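Local coordinates for Low molecular weight protein-tyrosine-phosphatase YwlE (PDB 4KK3), which removes phosphate from phosphoarginine residues of proteins, counteracting the arginine kinase McsB in Bacillus subtilis, at residues 80-88 and 111-119. Sequence-based numbering, arbitrary orientation.
Sequences VLAMTHQHK and GSHGDVLDP
His85 and His113 form an offset stack: their planes are inclined by only 7° and the ring centroids lie 3.5 Å apart, His113 NE2 sitting over one face of the His85 ring. In His113, CG is anti to the backbone N (chi1 -152°), which swings the imidazole across to that face. Asp115 OD1 accepts from the backbone His85 N at 2.9 Å, the N-H coming from above the carboxylate plane, and takes a weak bond from His85 ND1 at 3.4 Å. Without the imidazole, as with an alanine here, the His113 ring would probably lose its stacking partner and Asp115 OD1 its weak second donor. Further along, Val116 N donates almost straight (172°) to Met83 O at 2.9 Å, while SE of Met83, a selenomethionine, lies 4.0 Å from Val116 CB. In this low-molecular-weight phosphatase fold these bonds tie the turn between strand 79-82 and helix 85-94 to the loop that carries Asp118, the catalytic proton donor/acceptor. A capping box, with His87 N bonded to Thr84 OG1 and Thr84 N to His87 ND1, sets that helix start. Farther out, water bridges Gln86 N and Asp115 OD2, and Val116 O accepts from NH1 of Arg13, a substrate-binding, probably catalytic residue.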
loop_
_atom_site.group_PDB
_atom_site.type_symbol
_atom_site.label_atom_id
_atom_site.label_comp_id
_atom_site.label_asym_id
_atom_site.label_seq_id
_atom_site.Cartn_x
_atom_site.Cartn_y
_atom_site.Cartn_z
ATOM N N VAL A 80 3.736 -8.666 0.072
ATOM C CA VAL A 80 3.457 -7.648 -0.934
ATOM C C VAL A 80 1.949 -7.497 -1.044
ATOM O O VAL A 80 1.255 -8.440 -1.390
ATOM C CB VAL A 80 4.040 -8.056 -2.293
ATOM C CG1 VAL A 80 3.776 -6.977 -3.340
ATOM C CG2 VAL A 80 5.535 -8.338 -2.167
ATOM N N LEU A 81 1.428 -6.308 -0.726
ATOM C CA LEU A 81 -0.014 -6.125 -0.747
ATOM C C LEU A 81 -0.403 -5.152 -1.842
ATOM O O LEU A 81 -0.131 -3.955 -1.751
ATOM C CB LEU A 81 -0.511 -5.621 0.609
ATOM C CG LEU A 81 -0.256 -6.620 1.743
ATOM C CD1 LEU A 81 -0.589 -6.024 3.111
ATOM C CD2 LEU A 81 -1.036 -7.920 1.507
ATOM N N ALA A 82 -1.055 -5.682 -2.860
ATOM C CA ALA A 82 -1.416 -4.951 -4.054
ATOM C C ALA A 82 -2.793 -4.349 -3.886
ATOM O O ALA A 82 -3.624 -4.891 -3.171
ATOM C CB ALA A 82 -1.436 -5.931 -5.246
HETATM N N MSE A 83 -3.064 -3.251 -4.577
HETATM C CA MSE A 83 -4.394 -2.637 -4.471
HETATM C C MSE A 83 -5.478 -3.419 -5.211
HETATM O O MSE A 83 -6.614 -3.544 -4.736
HETATM C CB MSE A 83 -4.383 -1.190 -4.962
HETATM C CG MSE A 83 -3.495 -0.262 -4.153
HETATM SE SE MSE A 83 -3.939 -0.251 -2.239
HETATM C CE MSE A 83 -2.126 -0.149 -1.552
ATOM N N THR A 84 -5.134 -3.943 -6.384
ATOM C CA THR A 84 -6.124 -4.642 -7.201
ATOM C C THR A 84 -5.645 -6.030 -7.643
ATOM O O THR A 84 -4.446 -6.331 -7.625
ATOM C CB THR A 84 -6.489 -3.853 -8.478
ATOM O OG1 THR A 84 -5.421 -3.963 -9.425
ATOM C CG2 THR A 84 -6.748 -2.366 -8.164
ATOM N N HIS A 85 -6.586 -6.864 -8.070
ATOM C CA HIS A 85 -6.223 -8.177 -8.578
ATOM C C HIS A 85 -5.418 -8.055 -9.880
ATOM O O HIS A 85 -4.520 -8.843 -10.140
ATOM C CB HIS A 85 -7.458 -9.089 -8.711
ATOM C CG HIS A 85 -7.850 -9.755 -7.423
ATOM N ND1 HIS A 85 -8.702 -9.172 -6.509
ATOM C CD2 HIS A 85 -7.492 -10.950 -6.890
ATOM C CE1 HIS A 85 -8.851 -9.975 -5.470
ATOM N NE2 HIS A 85 -8.135 -11.065 -5.681
ATOM N N GLN A 86 -5.704 -7.033 -10.669
ATOM C CA GLN A 86 -4.889 -6.758 -11.841
ATOM C C GLN A 86 -3.441 -6.414 -11.478
ATOM O O GLN A 86 -2.518 -6.750 -12.209
ATOM C CB GLN A 86 -5.491 -5.621 -12.659
ATOM C CG GLN A 86 -4.756 -5.384 -13.943
ATOM C CD GLN A 86 -4.786 -6.600 -14.853
ATOM O OE1 GLN A 86 -3.790 -7.307 -15.008
ATOM N NE2 GLN A 86 -5.935 -6.851 -15.449
ATOM N N HIS A 87 -3.234 -5.725 -10.355
ATOM C CA HIS A 87 -1.862 -5.483 -9.927
ATOM C C HIS A 87 -1.115 -6.792 -9.660
ATOM O O HIS A 87 0.040 -6.908 -10.026
ATOM C CB HIS A 87 -1.823 -4.605 -8.689
ATOM C CG HIS A 87 -2.210 -3.186 -8.951
ATOM N ND1 HIS A 87 -2.867 -2.414 -8.016
ATOM C CD2 HIS A 87 -2.018 -2.391 -10.029
ATOM C CE1 HIS A 87 -3.071 -1.206 -8.512
ATOM N NE2 HIS A 87 -2.566 -1.165 -9.732
ATOM N N LYS A 88 -1.775 -7.765 -9.029
ATOM C CA LYS A 88 -1.183 -9.095 -8.809
ATOM C C LYS A 88 -0.733 -9.743 -10.102
ATOM O O LYS A 88 0.322 -10.378 -10.164
ATOM C CB LYS A 88 -2.182 -10.035 -8.135
ATOM C CG LYS A 88 -2.456 -9.696 -6.693
ATOM C CD LYS A 88 -3.468 -10.636 -6.044
ATOM C CE LYS A 88 -3.203 -12.097 -6.330
ATOM N NZ LYS A 88 -4.203 -12.945 -5.616
ATOM N N GLY A 111 -10.387 -11.551 3.563
ATOM C CA GLY A 111 -10.642 -12.873 3.026
ATOM C C GLY A 111 -11.469 -12.858 1.755
ATOM O O GLY A 111 -11.641 -13.893 1.108
ATOM N N SER A 112 -11.981 -11.690 1.391
ATOM C CA SER A 112 -12.841 -11.579 0.218
ATOM C C SER A 112 -12.135 -10.924 -0.967
ATOM O O SER A 112 -11.180 -10.171 -0.802
ATOM C CB SER A 112 -14.115 -10.804 0.560
ATOM O OG SER A 112 -13.810 -9.483 0.976
ATOM N N HIS A 113 -12.616 -11.246 -2.162
ATOM C CA HIS A 113 -12.165 -10.631 -3.398
ATOM C C HIS A 113 -12.598 -9.170 -3.362
ATOM O O HIS A 113 -13.729 -8.860 -3.002
ATOM C CB HIS A 113 -12.839 -11.346 -4.578
ATOM C CG HIS A 113 -12.053 -11.314 -5.853
ATOM N ND1 HIS A 113 -11.336 -12.399 -6.311
ATOM C CD2 HIS A 113 -11.890 -10.339 -6.779
ATOM C CE1 HIS A 113 -10.756 -12.090 -7.459
ATOM N NE2 HIS A 113 -11.074 -10.843 -7.763
ATOM N N GLY A 114 -11.698 -8.265 -3.709
ATOM C CA GLY A 114 -12.050 -6.863 -3.761
ATOM C C GLY A 114 -10.865 -6.002 -4.118
ATOM O O GLY A 114 -9.719 -6.315 -3.776
ATOM N N ASP A 115 -11.137 -4.912 -4.827
ATOM C CA ASP A 115 -10.082 -4.001 -5.250
ATOM C C ASP A 115 -10.201 -2.687 -4.473
ATOM O O ASP A 115 -11.301 -2.275 -4.116
ATOM C CB ASP A 115 -10.186 -3.710 -6.752
ATOM C CG ASP A 115 -9.848 -4.919 -7.612
ATOM O OD1 ASP A 115 -9.127 -5.819 -7.139
ATOM O OD2 ASP A 115 -10.305 -4.974 -8.773
ATOM N N VAL A 116 -9.067 -2.047 -4.226
ATOM C CA VAL A 116 -9.059 -0.633 -3.824
ATOM C C VAL A 116 -8.907 0.180 -5.106
ATOM O O VAL A 116 -7.824 0.228 -5.693
ATOM C CB VAL A 116 -7.905 -0.302 -2.871
ATOM C CG1 VAL A 116 -7.885 1.206 -2.562
ATOM C CG2 VAL A 116 -8.031 -1.108 -1.578
ATOM N N LEU A 117 -9.996 0.799 -5.546
ATOM C CA LEU A 117 -10.021 1.454 -6.865
ATOM C C LEU A 117 -9.182 2.736 -6.938
ATOM O O LEU A 117 -9.039 3.462 -5.947
ATOM C CB LEU A 117 -11.462 1.736 -7.293
ATOM C CG LEU A 117 -12.379 0.519 -7.385
ATOM C CD1 LEU A 117 -13.780 0.931 -7.801
ATOM C CD2 LEU A 117 -11.784 -0.468 -8.370
ATOM N N ASP A 118 -8.646 3.014 -8.125
ATOM C CA ASP A 118 -7.754 4.162 -8.336
ATOM C C ASP A 118 -8.506 5.492 -8.177
ATOM O O ASP A 118 -9.476 5.755 -8.887
ATOM C CB ASP A 118 -7.151 4.084 -9.746
ATOM C CG ASP A 118 -5.892 4.913 -9.900
ATOM O OD1 ASP A 118 -5.633 5.792 -9.049
ATOM O OD2 ASP A 118 -5.148 4.688 -10.878
ATOM N N PRO A 119 -8.068 6.340 -7.230
ATOM C CA PRO A 119 -8.705 7.651 -7.081
ATOM C C PRO A 119 -8.139 8.697 -8.023
ATOM O O PRO A 119 -8.683 9.799 -8.046
ATOM C CB PRO A 119 -8.343 8.041 -5.644
ATOM C CG PRO A 119 -6.997 7.444 -5.464
ATOM C CD PRO A 119 -7.044 6.107 -6.206
HETATM O O HOH W 1 -7.587 -4.951 -2.514
HETATM O O HOH W 2 -8.452 -5.877 -10.751
#